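Long-range contact in HTH-type dhaKLM operon transcriptional activator DhaS (Lactococcus lactis, PDB 2IU5), which activates transcription of the dhaKLM operon together with DhaQ in response to dihydroxyacetone, binding as a homodimer to an inverted repeat that partly overlaps the promoter's -35 sequence: residues Glu111-Asp123 with Ile145-Arg158. The protein carries 1 engineered substitution. Sequence-based numbering, arbitrary orientation.
Sequences EHFFLIQWENLLD and ICRYNAAAICAITR
Trp118, Leu122 and Cys154 interlock as knobs in holes where two helices of the all-helical C-terminal domain of this TetR-family regulator pack together. Their segments, Glu111-Asp123 and Ile145-Arg158, cross at 131° between their N-to-C directions, nearer antiparallel than parallel, with axes 8.4 Å apart. At Ala150 the small side chain lets the backbones close in: its CB lies 3.4 Å from Glu119 CG and also meets the backbone of Trp118. The Trp118 indole lies among Ala150, Ile153, Cys154 and Thr157. Ile153 CG2 stands almost on the normal of the six-membered ring, 3.4 Å from its centroid, in a CH-pi contact. Leu86, Leu89 and Leu93 of helix 82-95 also pack on this indole. Leu122 fills the next hole, its CB 3.8 Å from Cys146 CB and its CD1 against Asn149 CB. A chi1 of 180° swings Cys154 SG away from its backbone N to lie against Leu115 CA and Phe114 CD2, meeting the Phe114 ring obliquely. Thr157 OG1 donates to Ile153 O, which also accepts Thr157 N from the opposite face of its plane; the same hydroxyl lies 3.2 Å from Phe114 CE2. At one end Glu111 OE1 sits over the face of the Arg158 guanidinium, 3.4 Å from NE, a salt bridge of charge alone. A water donates to both Glu119 OE2 and Arg147 O. Asn149 OD1 is hydrogen-bonded to Tyr148 OH of the second subunit, tying helix 139-163 to the dimer interface. The helices are thus joined chiefly by apolar, aromatic and sulfur packing, to which a bridging water and an undirected ion pair add polar links.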
loop_
_atom_site.group_PDB
_atom_site.type_symbol
_atom_site.label_atom_id
_atom_site.label_comp_id
_atom_site.label_asym_id
_atom_site.label_seq_id
_atom_site.Cartn_x
_atom_site.Cartn_y
_atom_site.Cartn_z
ATOM N N GLU A 111 7.006 8.158 -2.788
ATOM C CA GLU A 111 6.193 6.982 -2.444
ATOM C C GLU A 111 5.596 6.384 -3.713
ATOM O O GLU A 111 5.480 5.168 -3.854
ATOM C CB GLU A 111 5.062 7.380 -1.491
ATOM C CG GLU A 111 4.094 6.254 -1.133
ATOM C CD GLU A 111 3.019 6.698 -0.150
ATOM O OE1 GLU A 111 3.153 6.423 1.068
ATOM O OE2 GLU A 111 2.031 7.326 -0.589
ATOM N N HIS A 112 5.215 7.249 -4.640
ATOM C CA HIS A 112 4.593 6.779 -5.873
ATOM C C HIS A 112 5.608 6.106 -6.780
ATOM O O HIS A 112 5.335 5.058 -7.359
ATOM C CB HIS A 112 3.888 7.932 -6.579
ATOM C CG HIS A 112 2.954 8.687 -5.689
ATOM N ND1 HIS A 112 1.929 8.073 -4.998
ATOM C CD2 HIS A 112 2.890 10.002 -5.372
ATOM C CE1 HIS A 112 1.274 8.983 -4.295
ATOM N NE2 HIS A 112 1.837 10.160 -4.505
ATOM N N PHE A 113 6.781 6.713 -6.900
ATOM C CA PHE A 113 7.875 6.088 -7.619
ATOM C C PHE A 113 8.203 4.720 -6.999
ATOM O O PHE A 113 8.429 3.739 -7.701
ATOM C CB PHE A 113 9.094 7.010 -7.585
ATOM C CG PHE A 113 10.284 6.411 -8.241
ATOM C CD1 PHE A 113 10.496 6.564 -9.607
ATOM C CD2 PHE A 113 11.189 5.681 -7.490
ATOM C CE1 PHE A 113 11.611 5.993 -10.212
ATOM C CE2 PHE A 113 12.300 5.110 -8.082
ATOM C CZ PHE A 113 12.511 5.265 -9.441
ATOM N N PHE A 114 8.224 4.665 -5.669
ATOM C CA PHE A 114 8.650 3.461 -4.926
ATOM C C PHE A 114 7.648 2.340 -5.261
ATOM O O PHE A 114 8.036 1.188 -5.529
ATOM C CB PHE A 114 8.663 3.796 -3.432
ATOM C CG PHE A 114 9.373 2.800 -2.548
ATOM C CD1 PHE A 114 10.697 2.405 -2.762
ATOM C CD2 PHE A 114 8.684 2.254 -1.472
ATOM C CE1 PHE A 114 11.310 1.475 -1.902
ATOM C CE2 PHE A 114 9.287 1.332 -0.614
ATOM C CZ PHE A 114 10.598 0.941 -0.825
ATOM N N LEU A 115 6.366 2.686 -5.255
ATOM C CA LEU A 115 5.334 1.703 -5.552
ATOM C C LEU A 115 5.537 1.161 -6.956
ATOM O O LEU A 115 5.442 -0.039 -7.178
ATOM C CB LEU A 115 3.932 2.288 -5.365
ATOM C CG LEU A 115 2.792 1.369 -5.821
ATOM C CD1 LEU A 115 2.741 0.131 -4.924
ATOM C CD2 LEU A 115 1.473 2.134 -5.781
ATOM N N ILE A 116 5.817 2.053 -7.898
ATOM C CA ILE A 116 6.042 1.630 -9.279
ATOM C C ILE A 116 7.219 0.646 -9.363
ATOM O O ILE A 116 7.164 -0.315 -10.138
ATOM C CB ILE A 116 6.259 2.841 -10.175
ATOM C CG1 ILE A 116 4.932 3.579 -10.394
ATOM C CG2 ILE A 116 6.806 2.371 -11.519
ATOM C CD1 ILE A 116 5.074 4.904 -11.133
ATOM N N GLN A 117 8.264 0.870 -8.572
ATOM C CA GLN A 117 9.397 -0.074 -8.519
ATOM C C GLN A 117 8.966 -1.481 -8.106
ATOM O O GLN A 117 9.388 -2.488 -8.696
ATOM C CB GLN A 117 10.501 0.446 -7.624
ATOM C CG GLN A 117 10.938 1.855 -8.030
ATOM C CD GLN A 117 11.029 1.991 -9.524
ATOM O OE1 GLN A 117 11.803 1.290 -10.198
ATOM N NE2 GLN A 117 10.234 2.901 -10.078
ATOM N N TRP A 118 8.109 -1.527 -7.091
ATOM C CA TRP A 118 7.578 -2.818 -6.639
ATOM C C TRP A 118 6.691 -3.444 -7.687
ATOM O O TRP A 118 6.696 -4.676 -7.858
ATOM C CB TRP A 118 6.876 -2.693 -5.273
ATOM C CG TRP A 118 7.875 -2.414 -4.196
ATOM C CD1 TRP A 118 8.003 -1.261 -3.483
ATOM C CD2 TRP A 118 8.900 -3.305 -3.704
ATOM N NE1 TRP A 118 9.031 -1.373 -2.587
ATOM C CE2 TRP A 118 9.603 -2.610 -2.699
ATOM C CE3 TRP A 118 9.292 -4.610 -4.018
ATOM C CZ2 TRP A 118 10.668 -3.180 -2.005
ATOM C CZ3 TRP A 118 10.357 -5.176 -3.322
ATOM C CH2 TRP A 118 11.028 -4.458 -2.334
ATOM N N GLU A 119 5.930 -2.612 -8.390
ATOM C CA GLU A 119 5.156 -3.127 -9.506
ATOM C C GLU A 119 6.059 -3.720 -10.584
ATOM O O GLU A 119 5.704 -4.735 -11.194
ATOM C CB GLU A 119 4.191 -2.078 -10.042
ATOM C CG GLU A 119 3.092 -1.759 -9.023
ATOM C CD GLU A 119 2.110 -0.719 -9.481
ATOM O OE1 GLU A 119 2.389 0.010 -10.468
ATOM O OE2 GLU A 119 1.041 -0.642 -8.826
ATOM N N ASN A 120 7.211 -3.086 -10.796
ATOM C CA ASN A 120 8.116 -3.566 -11.840
ATOM C C ASN A 120 8.657 -4.922 -11.367
ATOM O O ASN A 120 8.783 -5.849 -12.165
ATOM C CB ASN A 120 9.245 -2.550 -12.048
ATOM C CG ASN A 120 8.789 -1.334 -12.853
ATOM O OD1 ASN A 120 7.699 -1.305 -13.405
ATOM N ND2 ASN A 120 9.647 -0.321 -12.906
ATOM N N LEU A 121 8.962 -5.026 -10.074
ATOM C CA LEU A 121 9.429 -6.307 -9.528
ATOM C C LEU A 121 8.354 -7.379 -9.733
ATOM O O LEU A 121 8.653 -8.476 -10.215
ATOM C CB LEU A 121 9.814 -6.169 -8.054
ATOM C CG LEU A 121 10.253 -7.514 -7.457
ATOM C CD1 LEU A 121 11.412 -8.197 -8.180
ATOM C CD2 LEU A 121 10.479 -7.446 -5.971
ATOM N N LEU A 122 7.096 -7.084 -9.392
ATOM C CA LEU A 122 6.049 -8.097 -9.615
ATOM C C LEU A 122 5.889 -8.499 -11.088
ATOM O O LEU A 122 5.649 -9.654 -11.401
ATOM C CB LEU A 122 4.710 -7.695 -8.994
ATOM C CG LEU A 122 4.460 -8.198 -7.577
ATOM C CD1 LEU A 122 4.230 -9.705 -7.576
ATOM C CD2 LEU A 122 5.575 -7.784 -6.629
ATOM N N ASP A 123 6.033 -7.530 -11.992
ATOM C CA ASP A 123 5.970 -7.817 -13.418
ATOM C C ASP A 123 7.067 -8.831 -13.747
ATOM O O ASP A 123 6.813 -9.767 -14.504
ATOM C CB ASP A 123 6.095 -6.518 -14.226
ATOM C CG ASP A 123 4.800 -5.703 -14.213
ATOM O OD1 ASP A 123 3.767 -6.234 -13.754
ATOM O OD2 ASP A 123 4.818 -4.540 -14.658
ATOM N N ILE A 145 -2.778 -9.759 -9.175
ATOM C CA ILE A 145 -1.749 -10.335 -8.299
ATOM C C ILE A 145 -0.566 -9.365 -8.178
ATOM O O ILE A 145 0.027 -9.167 -7.096
ATOM C CB ILE A 145 -1.297 -11.736 -8.786
ATOM C CG1 ILE A 145 -0.249 -12.295 -7.817
ATOM C CG2 ILE A 145 -0.662 -11.636 -10.137
ATOM C CD1 ILE A 145 -0.209 -13.808 -7.826
ATOM N N CYS A 146 -0.201 -8.738 -9.292
ATOM C CA CYS A 146 0.910 -7.791 -9.248
ATOM C C CYS A 146 0.592 -6.562 -8.405
ATOM O O CYS A 146 1.397 -6.147 -7.570
ATOM C CB CYS A 146 1.277 -7.349 -10.668
ATOM S SG CYS A 146 2.039 -8.698 -11.625
ATOM N N ARG A 147 -0.579 -5.972 -8.620
ATOM C CA ARG A 147 -0.913 -4.755 -7.910
ATOM C C ARG A 147 -1.109 -5.030 -6.417
ATOM O O ARG A 147 -0.697 -4.237 -5.563
ATOM C CB ARG A 147 -2.132 -4.106 -8.518
ATOM C CG ARG A 147 -1.768 -3.481 -9.859
ATOM C CD ARG A 147 -2.972 -2.723 -10.396
ATOM N NE ARG A 147 -4.039 -3.655 -10.704
ATOM C CZ ARG A 147 -5.202 -3.699 -10.065
ATOM N NH1 ARG A 147 -5.439 -2.850 -9.075
ATOM N NH2 ARG A 147 -6.120 -4.588 -10.418
ATOM N N TYR A 148 -1.731 -6.163 -6.134
ATOM C CA TYR A 148 -1.986 -6.556 -4.739
ATOM C C TYR A 148 -0.676 -6.698 -3.986
ATOM O O TYR A 148 -0.473 -6.078 -2.937
ATOM C CB TYR A 148 -2.729 -7.888 -4.732
ATOM C CG TYR A 148 -3.251 -8.426 -3.398
ATOM C CD1 TYR A 148 -4.560 -8.186 -3.000
ATOM C CD2 TYR A 148 -2.431 -9.178 -2.571
ATOM C CE1 TYR A 148 -5.035 -8.681 -1.797
ATOM C CE2 TYR A 148 -2.884 -9.689 -1.353
ATOM C CZ TYR A 148 -4.193 -9.429 -0.988
ATOM O OH TYR A 148 -4.682 -9.915 0.208
ATOM N N ASN A 149 0.223 -7.524 -4.506
ATOM C CA ASN A 149 1.499 -7.738 -3.849
ATOM C C ASN A 149 2.448 -6.547 -3.866
ATOM O O ASN A 149 3.161 -6.320 -2.885
ATOM C CB ASN A 149 2.118 -9.030 -4.375
ATOM C CG ASN A 149 1.355 -10.225 -3.876
ATOM O OD1 ASN A 149 1.526 -10.607 -2.726
ATOM N ND2 ASN A 149 0.511 -10.810 -4.716
ATOM N N ALA A 150 2.472 -5.787 -4.955
ATOM C CA ALA A 150 3.322 -4.598 -5.000
ATOM C C ALA A 150 2.897 -3.653 -3.870
ATOM O O ALA A 150 3.746 -3.058 -3.171
ATOM C CB ALA A 150 3.186 -3.946 -6.364
ATOM N N ALA A 151 1.591 -3.512 -3.675
ATOM C CA ALA A 151 1.082 -2.584 -2.658
ATOM C C ALA A 151 1.478 -3.047 -1.267
ATOM O O ALA A 151 1.875 -2.230 -0.423
ATOM C CB ALA A 151 -0.443 -2.431 -2.757
ATOM N N ALA A 152 1.366 -4.347 -1.038
ATOM C CA ALA A 152 1.754 -4.923 0.259
ATOM C C ALA A 152 3.235 -4.709 0.521
ATOM O O ALA A 152 3.615 -4.204 1.574
ATOM C CB ALA A 152 1.432 -6.396 0.312
ATOM N N ILE A 153 4.076 -5.088 -0.427
ATOM C CA ILE A 153 5.502 -4.965 -0.194
ATOM C C ILE A 153 5.917 -3.495 -0.103
ATOM O O ILE A 153 6.785 -3.146 0.698
ATOM C CB ILE A 153 6.309 -5.734 -1.237
ATOM C CG1 ILE A 153 5.892 -7.213 -1.256
ATOM C CG2 ILE A 153 7.791 -5.539 -0.944
ATOM C CD1 ILE A 153 6.302 -7.967 -2.533
ATOM N N CYS A 154 5.304 -2.627 -0.904
ATOM C CA CYS A 154 5.624 -1.208 -0.840
ATOM C C CYS A 154 5.355 -0.677 0.567
ATOM O O CYS A 154 6.178 0.035 1.158
ATOM C CB CYS A 154 4.783 -0.458 -1.876
ATOM S SG CYS A 154 5.075 1.316 -1.910
ATOM N N ALA A 155 4.193 -1.024 1.116
ATOM C CA ALA A 155 3.784 -0.511 2.420
ATOM C C ALA A 155 4.692 -1.027 3.537
ATOM O O ALA A 155 5.095 -0.278 4.428
ATOM C CB ALA A 155 2.338 -0.909 2.707
ATOM N N ILE A 156 5.006 -2.314 3.476
ATOM C CA ILE A 156 5.796 -2.964 4.512
ATOM C C ILE A 156 7.221 -2.413 4.479
ATOM O O ILE A 156 7.793 -2.105 5.527
ATOM C CB ILE A 156 5.831 -4.479 4.298
ATOM C CG1 ILE A 156 4.457 -5.088 4.607
ATOM C CG2 ILE A 156 6.941 -5.096 5.129
ATOM C CD1 ILE A 156 4.099 -5.046 6.049
ATOM N N THR A 157 7.789 -2.284 3.290
ATOM C CA THR A 157 9.187 -1.847 3.199
ATOM C C THR A 157 9.331 -0.361 3.489
ATOM O O THR A 157 10.273 0.049 4.166
ATOM C CB THR A 157 9.839 -2.218 1.852
ATOM O OG1 THR A 157 9.115 -1.591 0.785
ATOM C CG2 THR A 157 9.865 -3.718 1.674
ATOM N N ARG A 158 8.403 0.465 3.004
ATOM C CA ARG A 158 8.392 1.866 3.425
ATOM C C ARG A 158 8.353 2.012 4.942
ATOM O O ARG A 158 9.131 2.773 5.519
ATOM C CB ARG A 158 7.214 2.633 2.812
ATOM C CG ARG A 158 7.127 4.077 3.333
ATOM C CD ARG A 158 5.975 4.861 2.692
ATOM N NE ARG A 158 5.760 6.178 3.291
ATOM C CZ ARG A 158 5.091 6.404 4.419
ATOM N NH1 ARG A 158 4.550 5.401 5.105
ATOM N NH2 ARG A 158 4.959 7.650 4.867
HETATM O O HOH W 1 -0.311 -1.571 -6.403
#